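K Homology domain-containing protein (Pyrococcus horikoshii, PDB 2E3U) probably binds RNA through its two KH domains, as expected of an archaeal Dim2p-type pre-ribosomal RNA processing factor. Local coordinates at residues V76-T81 with D95-I100; T63-T68 with W91-I96; V169-N174 with I180-I185. All blocks are in the same frame, centred on the assembly; numbering follows the deposited sequence.

Interaction 1. Residues V76-T81 with D95-I100; sequences VWITST and DIVLAI
Val76 and Val97 reach toward each other tip to tip, one from strand 75-80 and one from helix 87-101. Val97 CG1 faces the forked end of Val76. Val97 CG1 lies 4.1 Å from Val76 CG2, with Val76 CG1 and CB at much the same range. One methyl thus meets the whole branch rather than a single atom. The torsion of Val97 explains this. Its CG1 lies anti to the backbone N (chi1 174°), and its CG2 takes the place beside that N. CG2 is then turned to the next inward residue of the strand, and Val97 CG2 is 4.2 Å from Ile78 CG1. Each methyl of Val97 therefore has its own partner two residues apart on the strand. Trp77, between them, packs edge-to-face with Tyr37. Leu48 of helix 42-49 touches both valines, and Val38 and Ile40 close on Val97. The contact belongs to the core of the first KH domain, where the helix packs on its antiparallel sheet. No hydrogen bond crosses here. Buried aliphatic groups meet at ordinary van der Waals range, so the contact depends on shape and on exclusion of water, not on directed bonds.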
ATOM      1  N   VAL A  76      -0.932  12.109  10.637  1.00 17.55           N
ATOM      2  CA  VAL A  76      -1.740  11.112  11.350  1.00 14.59           C
ATOM      3  C   VAL A  76      -0.966  10.459  12.477  1.00 14.79           C
ATOM      4  O   VAL A  76       0.175  10.044  12.295  1.00 13.46           O
ATOM      5  CB  VAL A  76      -2.320  10.001  10.410  1.00 14.91           C
ATOM      6  CG1 VAL A  76      -3.382   9.137  11.145  1.00  9.30           C
ATOM      7  CG2 VAL A  76      -2.913  10.612   9.093  1.00 11.13           C
ATOM      8  N   TRP A  77      -1.615  10.394  13.643  1.00 15.04           N
ATOM      9  CA  TRP A  77      -1.107   9.732  14.835  1.00 16.31           C
ATOM     10  C   TRP A  77      -1.891   8.439  15.116  1.00 16.84           C
ATOM     11  O   TRP A  77      -3.106   8.459  15.241  1.00 18.10           O
ATOM     12  CB  TRP A  77      -1.202  10.683  16.063  1.00 15.68           C
ATOM     13  CG  TRP A  77      -0.329  11.882  15.967  1.00 16.96           C
ATOM     14  CD1 TRP A  77       0.902  12.024  16.523  1.00 16.20           C
ATOM     15  CD2 TRP A  77      -0.616  13.146  15.301  1.00 16.61           C
ATOM     16  NE1 TRP A  77       1.412  13.256  16.223  1.00 15.18           N
ATOM     17  CE2 TRP A  77       0.504  13.973  15.492  1.00 14.79           C
ATOM     18  CE3 TRP A  77      -1.713  13.645  14.569  1.00 16.57           C
ATOM     19  CZ2 TRP A  77       0.588  15.288  14.963  1.00 16.48           C
ATOM     20  CZ3 TRP A  77      -1.643  14.958  14.051  1.00 16.43           C
ATOM     21  CH2 TRP A  77      -0.496  15.765  14.256  1.00 16.02           C
ATOM     22  N   ILE A  78      -1.183   7.324  15.242  1.00 17.86           N
ATOM     23  CA  ILE A  78      -1.783   6.070  15.594  1.00 18.18           C
ATOM     24  C   ILE A  78      -1.356   5.726  17.004  1.00 19.24           C
ATOM     25  O   ILE A  78      -0.179   5.501  17.267  1.00 19.37           O
ATOM     26  CB  ILE A  78      -1.437   4.928  14.592  1.00 18.10           C
ATOM     27  CG1 ILE A  78      -1.839   5.301  13.157  1.00 18.26           C
ATOM     28  CG2 ILE A  78      -2.125   3.608  15.025  1.00 16.06           C
ATOM     29  CD1 ILE A  78      -0.739   6.055  12.310  1.00 16.72           C
ATOM     30  N   THR A  79      -2.317   5.702  17.919  1.00 20.61           N
ATOM     31  CA  THR A  79      -2.002   5.503  19.327  1.00 22.18           C
ATOM     32  C   THR A  79      -2.689   4.267  19.912  1.00 22.35           C
ATOM     33  O   THR A  79      -3.806   3.902  19.528  1.00 21.73           O
ATOM     34  CB  THR A  79      -2.274   6.776  20.197  1.00 21.89           C
ATOM     35  OG1 THR A  79      -3.610   7.221  19.982  1.00 27.86           O
ATOM     36  CG2 THR A  79      -1.383   7.922  19.813  1.00 23.03           C
ATOM     37  N   SER A  80      -2.009   3.608  20.846  1.00 22.45           N
ATOM     38  CA  SER A  80      -2.593   2.416  21.420  1.00 23.24           C
ATOM     39  C   SER A  80      -3.590   2.847  22.498  1.00 23.26           C
ATOM     40  O   SER A  80      -3.527   3.967  22.966  1.00 23.07           O
ATOM     41  CB  SER A  80      -1.498   1.505  21.980  1.00 22.63           C
ATOM     42  OG  SER A  80      -0.897   2.111  23.088  1.00 21.53           O
ATOM     43  N   THR A  81      -4.522   1.960  22.841  1.00 24.33           N
ATOM     44  CA  THR A  81      -5.489   2.159  23.914  1.00 24.86           C
ATOM     45  C   THR A  81      -5.359   0.965  24.898  1.00 25.79           C
ATOM     46  O   THR A  81      -4.516   0.071  24.701  1.00 25.50           O
ATOM     47  CB  THR A  81      -6.918   2.220  23.363  1.00 24.92           C
ATOM     48  OG1 THR A  81      -7.303   0.923  22.901  1.00 25.96           O
ATOM     49  CG2 THR A  81      -7.041   3.201  22.210  1.00 24.70           C
ATOM     50  N   ASP A  95       0.320   1.077   9.000  1.00 15.15           N
ATOM     51  CA  ASP A  95       0.571   0.601   7.663  1.00 15.54           C
ATOM     52  C   ASP A  95      -0.695   0.674   6.807  1.00 15.38           C
ATOM     53  O   ASP A  95      -0.612   0.964   5.632  1.00 16.36           O
ATOM     54  CB  ASP A  95       1.132  -0.820   7.712  1.00 15.18           C
ATOM     55  CG  ASP A  95       2.552  -0.862   8.224  1.00 18.35           C
ATOM     56  OD1 ASP A  95       3.201   0.206   8.408  1.00 22.34           O
ATOM     57  OD2 ASP A  95       3.048  -1.978   8.450  1.00 22.74           O
ATOM     58  N   ILE A  96      -1.852   0.461   7.404  1.00 14.54           N
ATOM     59  CA  ILE A  96      -3.122   0.643   6.707  1.00 14.73           C
ATOM     60  C   ILE A  96      -3.336   2.092   6.301  1.00 15.11           C
ATOM     61  O   ILE A  96      -3.711   2.368   5.151  1.00 15.98           O
ATOM     62  CB  ILE A  96      -4.321   0.172   7.579  1.00 14.25           C
ATOM     63  CG1 ILE A  96      -4.289  -1.342   7.710  1.00 13.66           C
ATOM     64  CG2 ILE A  96      -5.672   0.675   7.002  1.00 15.55           C
ATOM     65  CD1 ILE A  96      -5.206  -1.868   8.851  1.00 14.78           C
ATOM     66  N   VAL A  97      -3.130   3.005   7.258  1.00 14.63           N
ATOM     67  CA  VAL A  97      -3.068   4.449   6.986  1.00 14.50           C
ATOM     68  C   VAL A  97      -2.114   4.823   5.842  1.00 15.15           C
ATOM     69  O   VAL A  97      -2.498   5.576   4.903  1.00 14.93           O
ATOM     70  CB  VAL A  97      -2.636   5.241   8.253  1.00 13.93           C
ATOM     71  CG1 VAL A  97      -2.420   6.721   7.943  1.00 11.32           C
ATOM     72  CG2 VAL A  97      -3.681   5.048   9.367  1.00 11.61           C
ATOM     73  N   LEU A  98      -0.868   4.350   5.950  1.00 14.38           N
ATOM     74  CA  LEU A  98       0.135   4.532   4.874  1.00 14.20           C
ATOM     75  C   LEU A  98      -0.277   3.951   3.511  1.00 14.23           C
ATOM     76  O   LEU A  98      -0.016   4.569   2.484  1.00 13.19           O
ATOM     77  CB  LEU A  98       1.482   3.898   5.262  1.00 13.90           C
ATOM     78  CG  LEU A  98       2.273   4.594   6.350  1.00 14.01           C
ATOM     79  CD1 LEU A  98       3.476   3.713   6.660  1.00  9.90           C
ATOM     80  CD2 LEU A  98       2.694   6.021   5.825  1.00 12.19           C
ATOM     81  N   ALA A  99      -0.877   2.748   3.530  1.00 13.89           N
ATOM     82  CA  ALA A  99      -1.381   2.083   2.329  1.00 15.22           C
ATOM     83  C   ALA A  99      -2.509   2.913   1.649  1.00 15.85           C
ATOM     84  O   ALA A  99      -2.474   3.127   0.446  1.00 15.44           O
ATOM     85  CB  ALA A  99      -1.881   0.659   2.673  1.00 14.73           C
ATOM     86  N   ILE A 100      -3.500   3.355   2.432  1.00 16.66           N
ATOM     87  CA  ILE A 100      -4.520   4.298   1.950  1.00 17.55           C
ATOM     88  C   ILE A 100      -3.880   5.596   1.385  1.00 18.19           C
ATOM     89  O   ILE A 100      -4.217   6.053   0.304  1.00 19.23           O
ATOM     90  CB  ILE A 100      -5.555   4.620   3.076  1.00 18.19           C
ATOM     91  CG1 ILE A 100      -6.265   3.323   3.503  1.00 16.87           C
ATOM     92  CG2 ILE A 100      -6.601   5.705   2.604  1.00 17.90           C
ATOM     93  CD1 ILE A 100      -7.128   3.476   4.789  1.00 16.34           C
TER

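Interaction 2. Residues T63-T68 with W91-I96; sequences TKTKIT and WKARDI
Thr63 OG1 has two hydrogen-bond partners and also packs against Ala93 across the contact. Thr63 OG1 accepts a hydrogen bond from Thr65 OG1 at 2.7 Å, and it is also bonded to Ile59 O one helical turn earlier. A buried hydroxyl is thus satisfied within its own side of the contact. Ala93 meets the two threonines from the helix. Ala93 CB is 3.5 Å from Thr65 OG1 and 3.6 Å from Thr63 OG1, so the methyl sits beside the bonded pair of oxygens. The Thr63 methyl joins in, with Thr63 CG2 3.8 Å from Ala93 CB. Both threonines hold OG1 between the backbone N and the carbonyl carbon (chi1 60° for Thr63). This turns the two hydroxyls toward each other across the tight bend at Lys64, which has positive phi. Further along the helix, Ile96 CD1 lies 4.3 Å from Thr63 CG2. No hydrogen bond joins the two segments. The CB of Arg94 points away from 63-68, and its main partner is Asp95 in the same helix. Arg94 NE and Arg94 NH2 both reach Asp95 OD1, from one face of the carboxylate, each at 2.8 Å. NH1 also makes a long, weak ion pair with Glu36. The backbone of Trp91 lies over a face of this guanidinium, with Trp91 CA 4.0 Å above its plane. Lys92 NZ is bonded to Leu112 O and Asn114 O beyond the helix. The contact lies where helix 54-63 ends and strand 65-69, an outer strand of the sheet, begins. Helix 87-101 packs against that junction. Ile78 of the middle strand touches both Thr65 and Ala93, Ile59 meets Ile96, and Leu113 lies against Thr63 and Ile96.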
ATOM      1  N   THR A  63      -8.344  -2.671  14.711  1.00 26.20           N
ATOM      2  CA  THR A  63      -6.992  -2.704  15.288  1.00 25.34           C
ATOM      3  C   THR A  63      -6.967  -2.380  16.789  1.00 25.72           C
ATOM      4  O   THR A  63      -5.999  -2.720  17.487  1.00 26.24           O
ATOM      5  CB  THR A  63      -6.051  -1.722  14.550  1.00 25.61           C
ATOM      6  OG1 THR A  63      -6.559  -0.382  14.666  1.00 22.63           O
ATOM      7  CG2 THR A  63      -5.914  -2.123  13.062  1.00 24.00           C
ATOM      8  N   LYS A  64      -8.028  -1.739  17.273  1.00 24.50           N
ATOM      9  CA  LYS A  64      -8.167  -1.343  18.676  1.00 25.05           C
ATOM     10  C   LYS A  64      -7.161  -0.257  19.011  1.00 24.29           C
ATOM     11  O   LYS A  64      -6.497  -0.272  20.059  1.00 24.17           O
ATOM     12  CB  LYS A  64      -8.103  -2.541  19.637  1.00 25.82           C
ATOM     13  CG  LYS A  64      -9.174  -3.628  19.368  1.00 26.68           C
ATOM     14  CD  LYS A  64      -9.107  -4.772  20.389  1.00 28.18           C
ATOM     15  CE  LYS A  64      -9.553  -6.124  19.778  1.00 33.02           C
ATOM     16  NZ  LYS A  64      -8.408  -6.822  19.054  1.00 35.98           N
ATOM     17  N   THR A  65      -7.078   0.706  18.087  1.00 22.84           N
ATOM     18  CA  THR A  65      -6.207   1.856  18.229  1.00 21.91           C
ATOM     19  C   THR A  65      -7.012   3.135  18.057  1.00 21.33           C
ATOM     20  O   THR A  65      -8.179   3.129  17.641  1.00 21.41           O
ATOM     21  CB  THR A  65      -5.072   1.833  17.177  1.00 21.61           C
ATOM     22  OG1 THR A  65      -5.648   1.820  15.854  1.00 22.07           O
ATOM     23  CG2 THR A  65      -4.116   0.615  17.421  1.00 18.22           C
ATOM     24  N   LYS A  66      -6.383   4.242  18.368  1.00 20.89           N
ATOM     25  CA  LYS A  66      -7.011   5.533  18.180  1.00 20.38           C
ATOM     26  C   LYS A  66      -6.198   6.141  17.066  1.00 20.15           C
ATOM     27  O   LYS A  66      -4.977   6.147  17.125  1.00 20.24           O
ATOM     28  CB  LYS A  66      -6.942   6.366  19.472  1.00 21.11           C
ATOM     29  CG  LYS A  66      -7.340   7.837  19.315  1.00 22.60           C
ATOM     30  CD  LYS A  66      -6.782   8.696  20.446  1.00 28.15           C
ATOM     31  CE  LYS A  66      -7.229   8.226  21.841  1.00 29.53           C
ATOM     32  NZ  LYS A  66      -8.706   8.385  22.034  1.00 30.65           N
ATOM     33  N   ILE A  67      -6.888   6.624  16.044  1.00 20.48           N
ATOM     34  CA  ILE A  67      -6.296   7.373  14.941  1.00 21.51           C
ATOM     35  C   ILE A  67      -6.674   8.843  15.064  1.00 21.97           C
ATOM     36  O   ILE A  67      -7.849   9.183  15.229  1.00 22.14           O
ATOM     37  CB  ILE A  67      -6.741   6.723  13.584  1.00 22.18           C
ATOM     38  CG1 ILE A  67      -6.080   5.319  13.520  1.00 21.67           C
ATOM     39  CG2 ILE A  67      -6.401   7.610  12.395  1.00 19.53           C
ATOM     40  CD1 ILE A  67      -6.754   4.343  12.637  1.00 23.39           C
ATOM     41  N   THR A  68      -5.677   9.719  15.043  1.00 21.86           N
ATOM     42  CA  THR A  68      -5.951  11.138  15.136  1.00 21.84           C
ATOM     43  C   THR A  68      -5.462  11.779  13.855  1.00 23.02           C
ATOM     44  O   THR A  68      -4.304  11.618  13.498  1.00 24.10           O
ATOM     45  CB  THR A  68      -5.259  11.789  16.358  1.00 20.92           C
ATOM     46  OG1 THR A  68      -5.636  11.085  17.545  1.00 19.62           O
ATOM     47  CG2 THR A  68      -5.673  13.281  16.494  1.00 19.25           C
ATOM     48  N   TRP A  91       1.388  -0.923  14.577  1.00 16.55           N
ATOM     49  CA  TRP A  91       2.137  -0.937  13.287  1.00 15.71           C
ATOM     50  C   TRP A  91       1.211  -1.251  12.121  1.00 14.97           C
ATOM     51  O   TRP A  91       1.345  -0.680  11.076  1.00 14.55           O
ATOM     52  CB  TRP A  91       3.311  -1.958  13.296  1.00 14.85           C
ATOM     53  CG  TRP A  91       4.233  -1.789  14.443  1.00 15.17           C
ATOM     54  CD1 TRP A  91       4.517  -0.617  15.110  1.00 14.89           C
ATOM     55  CD2 TRP A  91       5.025  -2.810  15.064  1.00 14.70           C
ATOM     56  NE1 TRP A  91       5.429  -0.849  16.104  1.00 14.68           N
ATOM     57  CE2 TRP A  91       5.757  -2.184  16.114  1.00 16.56           C
ATOM     58  CE3 TRP A  91       5.188  -4.189  14.843  1.00 13.09           C
ATOM     59  CZ2 TRP A  91       6.630  -2.904  16.968  1.00 14.65           C
ATOM     60  CZ3 TRP A  91       6.035  -4.916  15.700  1.00 13.92           C
ATOM     61  CH2 TRP A  91       6.748  -4.266  16.749  1.00 15.14           C
ATOM     62  N   LYS A  92       0.254  -2.154  12.341  1.00 14.85           N
ATOM     63  CA  LYS A  92      -0.667  -2.555  11.316  1.00 14.99           C
ATOM     64  C   LYS A  92      -1.663  -1.462  10.983  1.00 15.41           C
ATOM     65  O   LYS A  92      -1.978  -1.241   9.804  1.00 15.40           O
ATOM     66  CB  LYS A  92      -1.373  -3.871  11.724  1.00 15.15           C
ATOM     67  CG  LYS A  92      -0.547  -5.160  11.392  1.00 14.49           C
ATOM     68  CD  LYS A  92      -1.368  -6.419  11.756  1.00 15.74           C
ATOM     69  CE  LYS A  92      -0.685  -7.715  11.355  1.00 16.56           C
ATOM     70  NZ  LYS A  92      -0.092  -7.703   9.974  1.00 18.32           N
ATOM     71  N   ALA A  93      -2.183  -0.788  12.012  1.00 15.19           N
ATOM     72  CA  ALA A  93      -3.007   0.390  11.773  1.00 15.53           C
ATOM     73  C   ALA A  93      -2.212   1.472  11.042  1.00 15.23           C
ATOM     74  O   ALA A  93      -2.734   2.109  10.146  1.00 14.89           O
ATOM     75  CB  ALA A  93      -3.609   0.948  13.085  1.00 14.67           C
ATOM     76  N   ARG A  94      -0.950   1.673  11.421  1.00 14.48           N
ATOM     77  CA  ARG A  94      -0.141   2.679  10.772  1.00 14.77           C
ATOM     78  C   ARG A  94       0.053   2.357   9.279  1.00 14.94           C
ATOM     79  O   ARG A  94      -0.035   3.235   8.409  1.00 14.59           O
ATOM     80  CB  ARG A  94       1.230   2.774  11.460  1.00 14.67           C
ATOM     81  CG  ARG A  94       2.223   3.664  10.671  1.00 17.08           C
ATOM     82  CD  ARG A  94       3.667   3.275  10.875  1.00 18.53           C
ATOM     83  NE  ARG A  94       3.931   1.917  10.451  1.00 19.78           N
ATOM     84  CZ  ARG A  94       4.825   1.112  11.031  1.00 23.57           C
ATOM     85  NH1 ARG A  94       5.513   1.524  12.072  1.00 21.94           N
ATOM     86  NH2 ARG A  94       5.025  -0.122  10.566  1.00 25.34           N
ATOM     87  N   ASP A  95       0.320   1.077   9.000  1.00 15.15           N
ATOM     88  CA  ASP A  95       0.571   0.601   7.663  1.00 15.54           C
ATOM     89  C   ASP A  95      -0.695   0.674   6.807  1.00 15.38           C
ATOM     90  O   ASP A  95      -0.612   0.964   5.632  1.00 16.36           O
ATOM     91  CB  ASP A  95       1.132  -0.820   7.712  1.00 15.18           C
ATOM     92  CG  ASP A  95       2.552  -0.862   8.224  1.00 18.35           C
ATOM     93  OD1 ASP A  95       3.201   0.206   8.408  1.00 22.34           O
ATOM     94  OD2 ASP A  95       3.048  -1.978   8.450  1.00 22.74           O
ATOM     95  N   ILE A  96      -1.852   0.461   7.404  1.00 14.54           N
ATOM     96  CA  ILE A  96      -3.122   0.643   6.707  1.00 14.73           C
ATOM     97  C   ILE A  96      -3.336   2.092   6.301  1.00 15.11           C
ATOM     98  O   ILE A  96      -3.711   2.368   5.151  1.00 15.98           O
ATOM     99  CB  ILE A  96      -4.321   0.172   7.579  1.00 14.25           C
ATOM    100  CG1 ILE A  96      -4.289  -1.342   7.710  1.00 13.66           C
ATOM    101  CG2 ILE A  96      -5.672   0.675   7.002  1.00 15.55           C
ATOM    102  CD1 ILE A  96      -5.206  -1.868   8.851  1.00 14.78           C
TER

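Interaction 3. Residues V169-N174 with I180-I185; sequences VAIIGN and IAKTAI
Val169 and Ile171 face helix 175-189 of the second type I KH domain, which follows strand 168-173 directly. The chain reverses between them. Strand 169-173 and helix 180-185 run at 153° to each other, with their axes 9.5 Å apart. Ile171 is the main bump. Its CD1 enters a shallow hollow on the helix bounded by Ala181, Lys182 and Ile185. The floor is backbone, with Ile171 CD1 3.7 Å from Lys182 N. One wall is Ile185, whose CD1 is 3.9 Å from Ile171 CD1. Two branches of Ile171 do the work. CG1 lies anti to the carbonyl carbon (chi1 -46°) and carries CD1 into the hollow, while Ile171 CG2 turns to Ala181 CB at 4.1 Å. Ala181 is where the backbones come near, with Ala181 CA 7.6 Å from Ile171 CA. Further back on the strand, Val169 meets Ile185 tip to tip. Ile154 of helix 149-158 touches Ala181 and Ile185. Lys182 gives the contact only its backbone and the root of its side chain. The extended chain then leads away to a salt bridge between NZ and Glu120 OE1. At the Val169 end, Val169 CG1 lies 3.7 Å from Ile185 CD1.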
ATOM      1  N   VAL A 169       5.155   3.197  -5.961  1.00 20.33           N
ATOM      2  CA  VAL A 169       4.378   1.981  -6.117  1.00 19.67           C
ATOM      3  C   VAL A 169       4.345   1.402  -4.727  1.00 19.82           C
ATOM      4  O   VAL A 169       5.360   1.420  -4.045  1.00 20.99           O
ATOM      5  CB  VAL A 169       5.052   0.911  -7.050  1.00 20.02           C
ATOM      6  CG1 VAL A 169       4.059  -0.175  -7.464  1.00 16.79           C
ATOM      7  CG2 VAL A 169       5.583   1.547  -8.258  1.00 21.96           C
ATOM      8  N   ALA A 170       3.195   0.882  -4.297  1.00 19.24           N
ATOM      9  CA  ALA A 170       3.089   0.261  -2.965  1.00 18.93           C
ATOM     10  C   ALA A 170       2.570  -1.175  -3.114  1.00 18.81           C
ATOM     11  O   ALA A 170       1.733  -1.433  -3.958  1.00 19.35           O
ATOM     12  CB  ALA A 170       2.190   1.075  -2.041  1.00 17.21           C
ATOM     13  N   ILE A 171       3.087  -2.086  -2.297  1.00 17.69           N
ATOM     14  CA  ILE A 171       2.832  -3.507  -2.422  1.00 16.81           C
ATOM     15  C   ILE A 171       2.407  -4.057  -1.070  1.00 16.41           C
ATOM     16  O   ILE A 171       2.941  -3.655  -0.039  1.00 16.13           O
ATOM     17  CB  ILE A 171       4.072  -4.278  -2.939  1.00 17.00           C
ATOM     18  CG1 ILE A 171       4.705  -3.543  -4.135  1.00 17.04           C
ATOM     19  CG2 ILE A 171       3.678  -5.721  -3.318  1.00 16.01           C
ATOM     20  CD1 ILE A 171       6.037  -4.166  -4.689  1.00 18.07           C
ATOM     21  N   ILE A 172       1.400  -4.932  -1.080  1.00 15.86           N
ATOM     22  CA  ILE A 172       0.913  -5.616   0.120  1.00 15.24           C
ATOM     23  C   ILE A 172       0.921  -7.092  -0.159  1.00 14.29           C
ATOM     24  O   ILE A 172       0.392  -7.529  -1.167  1.00 13.86           O
ATOM     25  CB  ILE A 172      -0.530  -5.187   0.543  1.00 15.67           C
ATOM     26  CG1 ILE A 172      -0.561  -3.719   0.966  1.00 15.51           C
ATOM     27  CG2 ILE A 172      -0.993  -6.050   1.706  1.00 17.08           C
ATOM     28  CD1 ILE A 172      -1.983  -3.114   1.036  1.00 14.01           C
ATOM     29  N   GLY A 173       1.576  -7.850   0.704  1.00 14.46           N
ATOM     30  CA  GLY A 173       1.812  -9.244   0.444  1.00 15.18           C
ATOM     31  C   GLY A 173       2.568  -9.878   1.570  1.00 15.81           C
ATOM     32  O   GLY A 173       3.085  -9.183   2.429  1.00 15.87           O
ATOM     33  N   ASN A 174       2.656 -11.201   1.576  1.00 16.32           N
ATOM     34  CA  ASN A 174       3.687 -11.810   2.416  1.00 17.75           C
ATOM     35  C   ASN A 174       5.065 -11.490   1.780  1.00 18.92           C
ATOM     36  O   ASN A 174       5.120 -11.065   0.627  1.00 18.19           O
ATOM     37  CB  ASN A 174       3.425 -13.309   2.659  1.00 17.07           C
ATOM     38  CG  ASN A 174       3.665 -14.171   1.431  1.00 17.70           C
ATOM     39  OD1 ASN A 174       2.987 -15.180   1.227  1.00 18.93           O
ATOM     40  ND2 ASN A 174       4.637 -13.800   0.631  1.00 14.33           N
ATOM     41  N   ILE A 180       8.371 -11.026  -5.406  1.00 22.24           N
ATOM     42  CA  ILE A 180       7.987 -11.340  -6.784  1.00 21.21           C
ATOM     43  C   ILE A 180       7.394 -10.128  -7.556  1.00 21.34           C
ATOM     44  O   ILE A 180       7.777  -9.881  -8.708  1.00 19.96           O
ATOM     45  CB  ILE A 180       6.987 -12.524  -6.830  1.00 21.43           C
ATOM     46  CG1 ILE A 180       7.640 -13.816  -6.333  1.00 22.04           C
ATOM     47  CG2 ILE A 180       6.412 -12.738  -8.284  1.00 21.73           C
ATOM     48  CD1 ILE A 180       6.648 -14.914  -6.050  1.00 23.75           C
ATOM     49  N   ALA A 181       6.428  -9.419  -6.944  1.00 21.13           N
ATOM     50  CA  ALA A 181       5.799  -8.226  -7.570  1.00 20.71           C
ATOM     51  C   ALA A 181       6.839  -7.151  -7.701  1.00 20.79           C
ATOM     52  O   ALA A 181       6.978  -6.554  -8.755  1.00 22.35           O
ATOM     53  CB  ALA A 181       4.571  -7.700  -6.758  1.00 18.92           C
ATOM     54  N   LYS A 182       7.587  -6.904  -6.637  1.00 21.02           N
ATOM     55  CA  LYS A 182       8.702  -5.946  -6.683  1.00 21.54           C
ATOM     56  C   LYS A 182       9.640  -6.177  -7.869  1.00 21.25           C
ATOM     57  O   LYS A 182       9.949  -5.242  -8.617  1.00 20.90           O
ATOM     58  CB  LYS A 182       9.515  -5.962  -5.362  1.00 21.50           C
ATOM     59  CG  LYS A 182      10.313  -4.698  -5.126  1.00 20.96           C
ATOM     60  CD  LYS A 182      11.341  -4.817  -3.989  1.00 22.09           C
ATOM     61  CE  LYS A 182      12.364  -3.677  -4.092  1.00 21.68           C
ATOM     62  NZ  LYS A 182      13.008  -3.331  -2.794  1.00 27.53           N
ATOM     63  N   THR A 183      10.136  -7.406  -7.987  1.00 21.27           N
ATOM     64  CA  THR A 183      11.021  -7.806  -9.109  1.00 22.21           C
ATOM     65  C   THR A 183      10.415  -7.588 -10.514  1.00 21.81           C
ATOM     66  O   THR A 183      11.085  -7.024 -11.368  1.00 21.91           O
ATOM     67  CB  THR A 183      11.488  -9.258  -8.961  1.00 21.62           C
ATOM     68  OG1 THR A 183      12.078  -9.421  -7.665  1.00 24.42           O
ATOM     69  CG2 THR A 183      12.527  -9.597  -9.997  1.00 22.81           C
ATOM     70  N   ALA A 184       9.157  -7.998 -10.728  1.00 22.18           N
ATOM     71  CA  ALA A 184       8.443  -7.758 -11.992  1.00 22.27           C
ATOM     72  C   ALA A 184       8.344  -6.264 -12.306  1.00 22.47           C
ATOM     73  O   ALA A 184       8.596  -5.838 -13.425  1.00 22.37           O
ATOM     74  CB  ALA A 184       7.060  -8.357 -11.924  1.00 22.77           C
ATOM     75  N   ILE A 185       7.972  -5.483 -11.293  1.00 23.16           N
ATOM     76  CA  ILE A 185       7.816  -4.019 -11.405  1.00 23.79           C
ATOM     77  C   ILE A 185       9.150  -3.341 -11.784  1.00 24.97           C
ATOM     78  O   ILE A 185       9.174  -2.483 -12.650  1.00 25.16           O
ATOM     79  CB  ILE A 185       7.241  -3.446 -10.067  1.00 23.68           C
ATOM     80  CG1 ILE A 185       5.754  -3.788  -9.927  1.00 23.07           C
ATOM     81  CG2 ILE A 185       7.532  -1.934  -9.877  1.00 23.08           C
ATOM     82  CD1 ILE A 185       5.220  -3.550  -8.478  1.00 22.10           C
TER

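All three contacts are buried, and no hydrogen bond joins the paired segments in any of them. Interactions 1 and 2 hold the same helix, 87-101, to neighbouring strands of one sheet. Their centres are 4 Å apart, and Thr79 N lies 2.8 Å from Lys66 O, a probable hydrogen bond. Interaction 1 is purely aliphatic, at the middle strand. Interaction 2 has hydroxyls at the helix-to-strand bend. Interaction 3 lies about 21 Å from interaction 1, centre to centre, in the second KH domain. It pairs the equivalent elements, a middle strand and the following helix, and is likewise aliphatic. Interactions 1 and 3 touch at one point, where Ala99 CB lies 4.1 Å from Ile172 CD1.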